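Side-chain contact in imidazoleglycerol-phosphate dehydratase (Pyrococcus furiosus, PDB 5DNL), which catalyses the dehydration of imidazoleglycerol phosphate to imidazoleacetol phosphate, the sixth step of histidine biosynthesis, using manganese sites formed between subunits of a 24-chain assembly: residues 52-55 and 56-60. Numbering follows the deposited sequence.
With MN (manganese (II) ion), chain D; MN (manganese (II) ion), chain E; 5DL ([(2S)-2-hydroxy-3-(1H-1,2,4-triazol-1-yl)propyl]phosphonic acid), chain F.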
ATOM      1  N   HIS A  52      39.524 -17.322   6.392  1.00 11.90           N
ATOM      2  CA  HIS A  52      38.401 -18.269   6.339  1.00 12.25           C
ATOM      3  C   HIS A  52      38.896 -19.690   6.560  1.00 11.79           C
ATOM      4  O   HIS A  52      38.300 -20.442   7.326  1.00 11.79           O
ATOM      5  CB  HIS A  52      37.715 -18.142   4.999  1.00 14.00           C
ATOM      6  CG  HIS A  52      36.555 -19.061   4.744  1.00 11.73           C
ATOM      7  ND1 HIS A  52      35.387 -18.587   4.188  1.00 12.48           N
ATOM      8  CD2 HIS A  52      36.387 -20.402   4.871  1.00 11.27           C
ATOM      9  CE1 HIS A  52      34.562 -19.592   3.969  1.00 12.53           C
ATOM     10  NE2 HIS A  52      35.135 -20.701   4.386  1.00 12.94           N
ATOM     11  N   HIS A  53      39.967 -20.057   5.860  1.00 11.20           N
ATOM     12  CA  HIS A  53      40.513 -21.404   6.020  1.00 11.66           C
ATOM     13  C   HIS A  53      40.938 -21.639   7.482  1.00 12.43           C
ATOM     14  O   HIS A  53      40.726 -22.710   8.028  1.00 12.69           O
ATOM     15  CB  HIS A  53      41.687 -21.666   5.094  1.00 11.77           C
ATOM     16  CG  HIS A  53      41.351 -21.579   3.635  1.00 12.97           C
ATOM     17  ND1 HIS A  53      42.304 -21.303   2.682  1.00 13.26           N
ATOM     18  CD2 HIS A  53      40.189 -21.731   2.959  1.00 11.73           C
ATOM     19  CE1 HIS A  53      41.751 -21.288   1.488  1.00 13.51           C
ATOM     20  NE2 HIS A  53      40.471 -21.566   1.626  1.00 12.66           N
ATOM     21  N   LEU A  54      41.540 -20.636   8.109  1.00 11.31           N
ATOM     22  CA  LEU A  54      41.897 -20.729   9.518  1.00 10.68           C
ATOM     23  C   LEU A  54      40.706 -20.957  10.425  1.00 11.65           C
ATOM     24  O   LEU A  54      40.690 -21.866  11.240  1.00 12.87           O
ATOM     25  CB  LEU A  54      42.629 -19.474   9.975  1.00 12.84           C
ATOM     26  CG  LEU A  54      42.940 -19.374  11.457  1.00 12.37           C
ATOM     27  CD1 LEU A  54      43.987 -20.410  11.869  1.00 15.80           C
ATOM     28  CD2 LEU A  54      43.360 -17.959  11.820  1.00 13.90           C
ATOM     29  N   TRP A  55      39.688 -20.108  10.306  1.00 11.61           N
ATOM     30  CA  TRP A  55      38.526 -20.212  11.206  1.00 11.85           C
ATOM     31  C   TRP A  55      37.801 -21.555  11.065  1.00 11.13           C
ATOM     32  O   TRP A  55      37.426 -22.192  12.049  1.00 12.63           O
ATOM     33  CB  TRP A  55      37.566 -19.015  11.031  1.00 12.74           C
ATOM     34  CG  TRP A  55      38.057 -17.743  11.680  1.00 11.50           C
ATOM     35  CD1 TRP A  55      39.226 -17.078  11.408  1.00 13.76           C
ATOM     36  CD2 TRP A  55      37.407 -17.001  12.728  1.00 11.45           C
ATOM     37  NE1 TRP A  55      39.328 -15.971  12.210  1.00 12.03           N
ATOM     38  CE2 TRP A  55      38.234 -15.899  13.026  1.00 10.85           C
ATOM     39  CE3 TRP A  55      36.194 -17.151  13.428  1.00 14.06           C
ATOM     40  CZ2 TRP A  55      37.899 -14.961  13.997  1.00 11.99           C
ATOM     41  CZ3 TRP A  55      35.863 -16.215  14.383  1.00 13.05           C
ATOM     42  CH2 TRP A  55      36.715 -15.140  14.662  1.00 12.77           C
ATOM     43  N   GLU A  56      37.567 -21.961   9.823  1.00 10.67           N
ATOM     44  CA  GLU A  56      36.901 -23.229   9.551  1.00 12.85           C
ATOM     45  C   GLU A  56      37.761 -24.388  10.056  1.00 11.37           C
ATOM     46  O   GLU A  56      37.243 -25.288  10.719  1.00 13.68           O
ATOM     47  CB  GLU A  56      36.669 -23.364   8.047  1.00 12.16           C
ATOM     48  CG  GLU A  56      36.154 -24.725   7.637  1.00 14.59           C
ATOM     49  CD  GLU A  56      35.626 -24.760   6.223  1.00 14.88           C
ATOM     50  OE1 GLU A  56      35.702 -23.728   5.516  1.00 13.06           O
ATOM     51  OE2 GLU A  56      35.164 -25.841   5.816  1.00 13.96           O
ATOM     52  N   ASP A  57      39.059 -24.382   9.730  1.00 12.28           N
ATOM     53  CA  ASP A  57      39.894 -25.528  10.059  1.00 13.22           C
ATOM     54  C   ASP A  57      40.198 -25.633  11.561  1.00 12.95           C
ATOM     55  O   ASP A  57      40.321 -26.732  12.094  1.00 13.10           O
ATOM     56  CB  ASP A  57      41.150 -25.488   9.220  1.00 13.46           C
ATOM     57  CG  ASP A  57      40.864 -25.662   7.723  1.00 20.57           C
ATOM     58  OD1 ASP A  57      39.675 -25.791   7.290  1.00 18.54           O
ATOM     59  OD2 ASP A  57      41.845 -25.664   6.960  1.00 18.95           O
ATOM     60  N   ILE A  58      40.255 -24.490  12.234  1.00 11.70           N
ATOM     61  CA  ILE A  58      40.268 -24.445  13.699  1.00 12.51           C
ATOM     62  C   ILE A  58      39.012 -25.093  14.245  1.00 14.51           C
ATOM     63  O   ILE A  58      39.060 -25.919  15.173  1.00 13.62           O
ATOM     64  CB  ILE A  58      40.442 -22.989  14.206  1.00 13.10           C
ATOM     65  CG1 ILE A  58      41.904 -22.536  14.062  1.00 16.39           C
ATOM     66  CG2 ILE A  58      39.925 -22.802  15.632  1.00 17.54           C
ATOM     67  CD1 ILE A  58      42.854 -23.039  15.135  1.00 18.86           C
ATOM     68  N   GLY A  59      37.856 -24.739  13.688  1.00 12.41           N
ATOM     69  CA  GLY A  59      36.629 -25.355  14.139  1.00 12.11           C
ATOM     70  C   GLY A  59      36.660 -26.869  13.966  1.00 12.46           C
ATOM     71  O   GLY A  59      36.307 -27.603  14.880  1.00 12.41           O
ATOM     72  N   ILE A  60      37.076 -27.325  12.785  1.00 11.95           N
ATOM     73  CA  ILE A  60      37.156 -28.765  12.519  1.00 11.10           C
ATOM     74  C   ILE A  60      38.093 -29.444  13.510  1.00 13.77           C
ATOM     75  O   ILE A  60      37.719 -30.471  14.084  1.00 13.85           O
ATOM     76  CB  ILE A  60      37.614 -29.062  11.088  1.00 11.61           C
ATOM     77  CG1 ILE A  60      36.588 -28.562  10.042  1.00 13.47           C
ATOM     78  CG2 ILE A  60      37.871 -30.554  10.906  1.00 15.07           C
ATOM     79  CD1 ILE A  60      37.095 -28.549   8.608  1.00 12.97           C
TER
HETATM   80 MN    MN D 201      34.288 -22.785   4.137  1.00 11.80          MN
HETATM   81 MN    MN E 202      39.065 -21.765  -0.263  1.00 12.22          MN
HETATM   82  N1  5DL F 203      37.353 -22.593   0.919  1.00 11.97           N
HETATM   83  C3  5DL F 203      35.945 -24.180   1.665  1.00 12.90           C
HETATM   84  N2  5DL F 203      36.871 -23.867   0.751  1.00 13.12           N
HETATM   85  C8  5DL F 203      39.067 -26.176  -1.381  1.00 13.18           C
HETATM   86  C7  5DL F 203      38.766 -25.178  -0.261  1.00 12.05           C
HETATM   87  C6  5DL F 203      37.297 -24.784  -0.300  1.00 12.48           C
HETATM   88  C5  5DL F 203      36.670 -22.158   1.984  1.00 12.13           C
HETATM   89  O10 5DL F 203      38.082 -28.227   0.037  1.00 13.39           O
HETATM   90  P9  5DL F 203      38.105 -27.714  -1.363  1.00 12.51           P
HETATM   91  O11 5DL F 203      38.777 -28.644  -2.346  1.00 12.95           O
HETATM   92  O12 5DL F 203      36.697 -27.423  -1.860  1.00 12.83           O
HETATM   93  O13 5DL F 203      39.573 -23.997  -0.387  1.00 14.16           O
HETATM   94  N4  5DL F 203      35.809 -23.082   2.468  1.00 13.69           N
HETATM   95  O   HOH W   1      33.828 -24.902   3.731  1.00 13.58           O
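The imidazole of His-52 meets the carboxylate of Glu-56 at its edge, near the ring plane, where OE1 lies 3.3 Å from NE2. No hydrogen bond joins them: both ligate one manganese, at 2.3 Å from His-52 NE2 and 2.2 Å from Glu-56 OE1. The ring of His-53 has the inhibitor's triazole N1 at its edge, in plane, and its NE2 binds a second manganese. Extended beyond CG, with CG anti to the backbone N (chi1 172°), Glu-56 brings OE1 to the metal, while Glu-56 OE2 accepts a 2.6 Å hydrogen bond from the metal-bound water. Triazole N4 binds the first ion; N1 and the hydroxyl O13 of the inhibitor bind the second.

Helix 51-69 keeps its regular i to i+4 bonding here: Glu-56 N donates to His-52 O, and Leu-54 CD1 lies alongside Ile-58 CG1 at 3.7 Å, both packing on Leu-27 of helix 25-38. Asp-57 turns its carboxylate back beside His-53 O, while OD2 forms a salt bridge with Arg-3 and a hydrogen bond with Thr-8. With an asparagine in place of Asp-57, Arg-3 is likely to lose this salt-bridge partner.

Glu-121 of the same chain and His-146 of a neighbouring subunit complete the first site; His-29, His-145 and Glu-149 of that subunit complete the second. Glu-111 of that subunit is the polar partner of His-52, and Asp-49 holds His-53 ND1. One helical turn thus supplies ligands to both ions, and the inhibitor's direct coordination of each is consistent with substrate binding through its imidazole.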